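432aa long hypothetical deoxyribodipyrimidine photolyase (Sulfolobus tokodaii, PDB 2E0I) probably repairs cyclobutane pyrimidine dimers in DNA using light, and binds two FAD molecules, one of them proposed to be a light-harvesting cofactor. Local coordinates at residues Met1-Ile6 with Ala92-Glu97; Asp27-Val32 with Gly160-Thr165. All coordinates share one frame; numbering follows the deposited sequence.

Interaction 1: Met1-Ile6 with Ala92-Glu97; sequences MDCIFI and AIYVNE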
loop_
_atom_site.group_PDB
_atom_site.type_symbol
_atom_site.label_atom_id
_atom_site.label_comp_id
_atom_site.label_asym_id
_atom_site.label_seq_id
_atom_site.Cartn_x
_atom_site.Cartn_y
_atom_site.Cartn_z
ATOM N N MET A 1 4.320 -15.833 31.831
ATOM C CA MET A 1 2.995 -16.331 31.363
ATOM C C MET A 1 3.144 -17.071 30.046
ATOM O O MET A 1 4.211 -17.067 29.429
ATOM C CB MET A 1 2.043 -15.168 31.119
ATOM C CG MET A 1 2.111 -14.060 32.132
ATOM S SD MET A 1 1.077 -12.678 31.588
ATOM C CE MET A 1 2.311 -11.606 30.761
ATOM N N ASP A 2 2.059 -17.713 29.625
ATOM C CA ASP A 2 2.027 -18.409 28.347
ATOM C C ASP A 2 1.145 -17.519 27.494
ATOM O O ASP A 2 -0.079 -17.522 27.648
ATOM C CB ASP A 2 1.391 -19.798 28.463
ATOM C CG ASP A 2 2.408 -20.886 28.777
ATOM O OD1 ASP A 2 3.600 -20.745 28.396
ATOM O OD2 ASP A 2 2.006 -21.898 29.393
ATOM N N CYS A 3 1.755 -16.743 26.606
ATOM C CA CYS A 3 0.963 -15.856 25.785
ATOM C C CYS A 3 1.140 -16.021 24.279
ATOM O O CYS A 3 2.022 -16.751 23.817
ATOM C CB CYS A 3 1.207 -14.409 26.216
ATOM S SG CYS A 3 2.798 -13.662 25.749
ATOM N N ILE A 4 0.270 -15.344 23.529
ATOM C CA ILE A 4 0.247 -15.398 22.065
ATOM C C ILE A 4 0.500 -14.062 21.365
ATOM O O ILE A 4 0.023 -13.010 21.799
ATOM C CB ILE A 4 -1.128 -15.926 21.567
ATOM C CG1 ILE A 4 -1.212 -17.434 21.784
ATOM C CG2 ILE A 4 -1.357 -15.569 20.104
ATOM C CD1 ILE A 4 -2.492 -18.035 21.256
ATOM N N PHE A 5 1.262 -14.106 20.282
ATOM C CA PHE A 5 1.499 -12.907 19.506
ATOM C C PHE A 5 0.917 -13.161 18.133
ATOM O O PHE A 5 1.239 -14.171 17.495
ATOM C CB PHE A 5 2.971 -12.586 19.328
ATOM C CG PHE A 5 3.193 -11.388 18.459
ATOM C CD1 PHE A 5 2.911 -10.103 18.940
ATOM C CD2 PHE A 5 3.562 -11.542 17.125
ATOM C CE1 PHE A 5 2.983 -8.985 18.100
ATOM C CE2 PHE A 5 3.639 -10.435 16.272
ATOM C CZ PHE A 5 3.346 -9.153 16.763
ATOM N N ILE A 6 0.068 -12.241 17.675
ATOM C CA ILE A 6 -0.567 -12.390 16.373
ATOM C C ILE A 6 0.023 -11.459 15.324
ATOM O O ILE A 6 -0.091 -10.232 15.438
ATOM C CB ILE A 6 -2.106 -12.114 16.440
ATOM C CG1 ILE A 6 -2.787 -13.065 17.434
ATOM C CG2 ILE A 6 -2.732 -12.284 15.054
ATOM C CD1 ILE A 6 -4.259 -12.754 17.635
ATOM N N ALA A 92 -2.341 -14.136 27.846
ATOM C CA ALA A 92 -2.424 -12.844 27.194
ATOM C C ALA A 92 -2.257 -12.994 25.687
ATOM O O ALA A 92 -1.815 -14.033 25.184
ATOM C CB ALA A 92 -1.346 -11.914 27.756
ATOM N N ILE A 93 -2.635 -11.940 24.976
ATOM C CA ILE A 93 -2.529 -11.891 23.526
ATOM C C ILE A 93 -1.913 -10.547 23.175
ATOM O O ILE A 93 -2.414 -9.503 23.598
ATOM C CB ILE A 93 -3.915 -12.015 22.864
ATOM C CG1 ILE A 93 -4.429 -13.460 22.992
ATOM C CG2 ILE A 93 -3.836 -11.566 21.414
ATOM C CD1 ILE A 93 -5.823 -13.668 22.436
ATOM N N TYR A 94 -0.816 -10.573 22.423
ATOM C CA TYR A 94 -0.148 -9.339 22.035
ATOM C C TYR A 94 -0.281 -9.083 20.541
ATOM O O TYR A 94 -0.307 -10.018 19.750
ATOM C CB TYR A 94 1.338 -9.398 22.385
ATOM C CG TYR A 94 1.669 -9.390 23.860
ATOM C CD1 TYR A 94 1.382 -10.484 24.665
ATOM C CD2 TYR A 94 2.283 -8.283 24.445
ATOM C CE1 TYR A 94 1.693 -10.479 26.014
ATOM C CE2 TYR A 94 2.600 -8.266 25.794
ATOM C CZ TYR A 94 2.301 -9.365 26.574
ATOM O OH TYR A 94 2.586 -9.341 27.917
ATOM N N VAL A 95 -0.374 -7.813 20.160
ATOM C CA VAL A 95 -0.463 -7.423 18.750
ATOM C C VAL A 95 -0.032 -5.982 18.576
ATOM O O VAL A 95 0.243 -5.274 19.539
ATOM C CB VAL A 95 -1.900 -7.516 18.176
ATOM C CG1 VAL A 95 -2.462 -8.896 18.415
ATOM C CG2 VAL A 95 -2.785 -6.448 18.792
ATOM N N ASN A 96 0.024 -5.558 17.326
ATOM C CA ASN A 96 0.374 -4.190 17.000
ATOM C C ASN A 96 -0.898 -3.599 16.409
ATOM O O ASN A 96 -1.403 -4.082 15.402
ATOM C CB ASN A 96 1.507 -4.165 15.973
ATOM C CG ASN A 96 2.852 -4.470 16.587
ATOM O OD1 ASN A 96 3.649 -5.208 16.019
ATOM N ND2 ASN A 96 3.121 -3.886 17.746
ATOM N N GLU A 97 -1.424 -2.569 17.054
ATOM C CA GLU A 97 -2.650 -1.926 16.609
ATOM C C GLU A 97 -2.503 -1.385 15.199
ATOM O O GLU A 97 -1.401 -1.058 14.769
ATOM C CB GLU A 97 -2.977 -0.767 17.533
ATOM C CG GLU A 97 -2.012 0.383 17.357
ATOM C CD GLU A 97 -2.369 1.580 18.199
ATOM O OE1 GLU A 97 -1.663 2.612 18.089
ATOM O OE2 GLU A 97 -3.354 1.485 18.967
#

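Interaction 2: Asp27-Val32 with Gly160-Thr165; sequences DRVIPV and GSFDVT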
loop_
_atom_site.group_PDB
_atom_site.type_symbol
_atom_site.label_atom_id
_atom_site.label_comp_id
_atom_site.label_asym_id
_atom_site.label_seq_id
_atom_site.Cartn_x
_atom_site.Cartn_y
_atom_site.Cartn_z
ATOM N N ASP A 27 6.784 -16.030 29.418
ATOM C CA ASP A 27 7.789 -17.081 29.399
ATOM C C ASP A 27 7.899 -17.695 28.016
ATOM O O ASP A 27 8.995 -17.835 27.468
ATOM C CB ASP A 27 7.443 -18.171 30.412
ATOM C CG ASP A 27 7.377 -17.640 31.833
ATOM O OD1 ASP A 27 8.366 -17.004 32.271
ATOM O OD2 ASP A 27 6.341 -17.860 32.504
ATOM N N ARG A 28 6.755 -18.068 27.460
ATOM C CA ARG A 28 6.719 -18.658 26.131
ATOM C C ARG A 28 5.779 -17.817 25.255
ATOM O O ARG A 28 4.788 -17.259 25.732
ATOM C CB ARG A 28 6.231 -20.111 26.216
ATOM C CG ARG A 28 6.748 -20.853 27.439
ATOM C CD ARG A 28 6.271 -22.302 27.512
ATOM N NE ARG A 28 7.011 -23.194 26.606
ATOM C CZ ARG A 28 6.849 -24.521 26.544
ATOM N NH1 ARG A 28 5.969 -25.135 27.337
ATOM N NH2 ARG A 28 7.567 -25.244 25.683
ATOM N N VAL A 29 6.110 -17.707 23.977
ATOM C CA VAL A 29 5.287 -16.950 23.059
ATOM C C VAL A 29 4.991 -17.780 21.817
ATOM O O VAL A 29 5.901 -18.261 21.135
ATOM C CB VAL A 29 5.979 -15.644 22.631
ATOM C CG1 VAL A 29 5.207 -14.994 21.499
ATOM C CG2 VAL A 29 6.074 -14.705 23.805
ATOM N N ILE A 30 3.712 -17.955 21.524
ATOM C CA ILE A 30 3.324 -18.715 20.349
ATOM C C ILE A 30 3.047 -17.755 19.191
ATOM O O ILE A 30 2.111 -16.957 19.244
ATOM C CB ILE A 30 2.070 -19.560 20.627
ATOM C CG1 ILE A 30 2.346 -20.519 21.786
ATOM C CG2 ILE A 30 1.689 -20.341 19.386
ATOM C CD1 ILE A 30 1.190 -21.412 22.131
ATOM N N PRO A 31 3.874 -17.814 18.134
ATOM C CA PRO A 31 3.701 -16.940 16.967
ATOM C C PRO A 31 2.523 -17.409 16.119
ATOM O O PRO A 31 2.508 -18.528 15.613
ATOM C CB PRO A 31 5.044 -17.050 16.253
ATOM C CG PRO A 31 5.449 -18.471 16.543
ATOM C CD PRO A 31 5.070 -18.669 17.991
ATOM N N VAL A 32 1.539 -16.537 15.959
ATOM C CA VAL A 32 0.336 -16.883 15.224
ATOM C C VAL A 32 0.003 -15.973 14.057
ATOM O O VAL A 32 0.299 -14.785 14.083
ATOM C CB VAL A 32 -0.884 -16.868 16.192
ATOM C CG1 VAL A 32 -2.191 -16.795 15.422
ATOM C CG2 VAL A 32 -0.864 -18.099 17.074
ATOM N N GLY A 160 13.659 -13.904 23.899
ATOM C CA GLY A 160 12.575 -14.586 24.591
ATOM C C GLY A 160 12.499 -16.046 24.176
ATOM O O GLY A 160 13.508 -16.635 23.781
ATOM N N SER A 161 11.317 -16.647 24.264
ATOM C CA SER A 161 11.164 -18.046 23.878
ATOM C C SER A 161 9.933 -18.281 23.029
ATOM O O SER A 161 8.818 -17.956 23.429
ATOM C CB SER A 161 11.091 -18.955 25.110
ATOM O OG SER A 161 12.380 -19.228 25.629
ATOM N N PHE A 162 10.137 -18.861 21.856
ATOM C CA PHE A 162 9.023 -19.147 20.973
ATOM C C PHE A 162 8.518 -20.578 21.161
ATOM O O PHE A 162 9.280 -21.541 21.027
ATOM C CB PHE A 162 9.441 -18.941 19.517
ATOM C CG PHE A 162 9.533 -17.499 19.105
ATOM C CD1 PHE A 162 8.383 -16.757 18.861
ATOM C CD2 PHE A 162 10.769 -16.894 18.936
ATOM C CE1 PHE A 162 8.465 -15.429 18.449
ATOM C CE2 PHE A 162 10.865 -15.566 18.526
ATOM C CZ PHE A 162 9.709 -14.830 18.280
ATOM N N ASP A 163 7.231 -20.709 21.470
ATOM C CA ASP A 163 6.617 -22.019 21.639
ATOM C C ASP A 163 5.731 -22.345 20.423
ATOM O O ASP A 163 5.595 -21.539 19.502
ATOM C CB ASP A 163 5.802 -22.052 22.930
ATOM C CG ASP A 163 5.354 -23.453 23.299
ATOM O OD1 ASP A 163 6.163 -24.400 23.120
ATOM O OD2 ASP A 163 4.201 -23.602 23.776
ATOM N N VAL A 164 5.132 -23.529 20.419
ATOM C CA VAL A 164 4.292 -23.957 19.308
ATOM C C VAL A 164 3.022 -24.632 19.800
ATOM O O VAL A 164 2.940 -25.045 20.951
ATOM C CB VAL A 164 5.059 -24.954 18.415
ATOM C CG1 VAL A 164 4.144 -25.563 17.375
ATOM C CG2 VAL A 164 6.227 -24.247 17.755
ATOM N N THR A 165 2.027 -24.719 18.928
ATOM C CA THR A 165 0.776 -25.383 19.254
ATOM C C THR A 165 0.637 -26.482 18.232
ATOM O O THR A 165 0.471 -26.212 17.047
ATOM C CB THR A 165 -0.434 -24.457 19.123
ATOM O OG1 THR A 165 -0.396 -23.477 20.162
ATOM C CG2 THR A 165 -1.721 -25.251 19.239
#

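Interaction 1: Met1-Ile6 with Ala92-Glu97
Y94 of strand 92-96 meets two residues of strand 2-7, its ring beside C3 SG and its carbonyl and CB beside the F5 ring. The sulfur of C3 approaches the ring obliquely, 3.4 Å from C3 SG to Y94 CE1 and 4.4 Å from C3 SG to the ring centroid. C3 SG sits between its own backbone N and carbonyl carbon (chi1 74°), and this rotation carries it to the tyrosine. With CG anti to the backbone N (chi1 177°), the F5 ring approaches strand 92-96 through CD1 and CE1. F5 CD1 comes 3.3 Å from Y94 O, while Y94 CB, 3.9 Å from F5 CD1, lies in the ring plane at its edge. An alanine in place of F5 would remove the ring and would probably leave a gap beside Y94 CB and V95 CA. On the other face of the sheet I6 packs against I93 and V95, with I6 CB 3.8 Å from V95 CG1.

The backbones run parallel, with bonds from I4 N to A92 O, Y94 N to I4 O (2.7 Å) and I6 N to Y94 O. The two strands are 2-7, the middle one, and its neighbour 92-96 in the five-stranded parallel sheet of the Rossmann-like α/β domain, of strand order 3-2-1-4-5.

Further out, Y94 OH is hydrogen-bonded to E25 OE2 and C3 is disulfide-bonded to C26, tying the pair to the last residue of helix 17-25 and the one just after it. L19 of that helix touches F5, whose ring also meets F7 edge-to-face.

Interaction 2: Asp27-Val32 with Gly160-Thr165
D163 and I30 hold the middle of this contact, with S161 and R28 beside them. The D163 side chain starts out toward strand 28-35, and its CG is anti to the backbone N (chi1 -169°). That rotation sets D163 CG above one face of the R28 guanidinium, toward its rim; the carboxylate is stacked on it, the planes 28° apart. D163 OD1 lies 3.0 Å from R28 NH2 but well out of the guanidinium plane, so the salt bridge is one of charge alone, with no N-H aimed at the oxygen. The bend of the arginine chain at chi3 (78°) turns NE back toward the carboxylate, while R28 CB rests 3.8 Å from D163 CB.

I30 lies side by side with D163 and points the same way, I30 CG1 being 4.0 Å from D163 CB. Its far end, I30 CD1, reaches T165 OG1 at 3.3 Å, where the two side chains meet at about a right angle. S161 belongs to the other end: its CB packs on D27 O at 3.3 Å, and its carbonyl accepts a bond from V29 N. V29 O takes D163 N at 2.8 Å, the donor standing above the carbonyl plane, so both polar backbone atoms of V29 are gripped by the incoming loop. F162 turns its side chain away from the strand; P31 CD lies at its ring edge, and L19 and L23 of helix 17-25 also touch it.

Further along, the N73 side chain is hydrogen-bonded to T165 N and P31 O, where strand 73-76 adjoins strand 28-35. The arrangement is a loop joined by a single beta bridge to strand 28-35, consistent with the long interdomain connection of photolyases, which wraps round the α/β domain.

From the N terminus, strand 2-7 is followed by helix 17-25 and strand 28-35, which lies beside it in the sheet. Interaction 1 closes the first long loop when the chain returns at 92-96 on the other side of strand 2-7. The chain then goes on through strand 120-124 and helix 140-147, and interaction 2 closes a second loop where 160-165 meets 27-32. Because 27-32 lies inside the first loop and 160-165 beyond it, the two closures cross. They are joined directly by probable backbone hydrogen bonds, M1 O to D27 N and F5 O to V32 N, so the sheet centre is linked to the connection leading toward the helical domain.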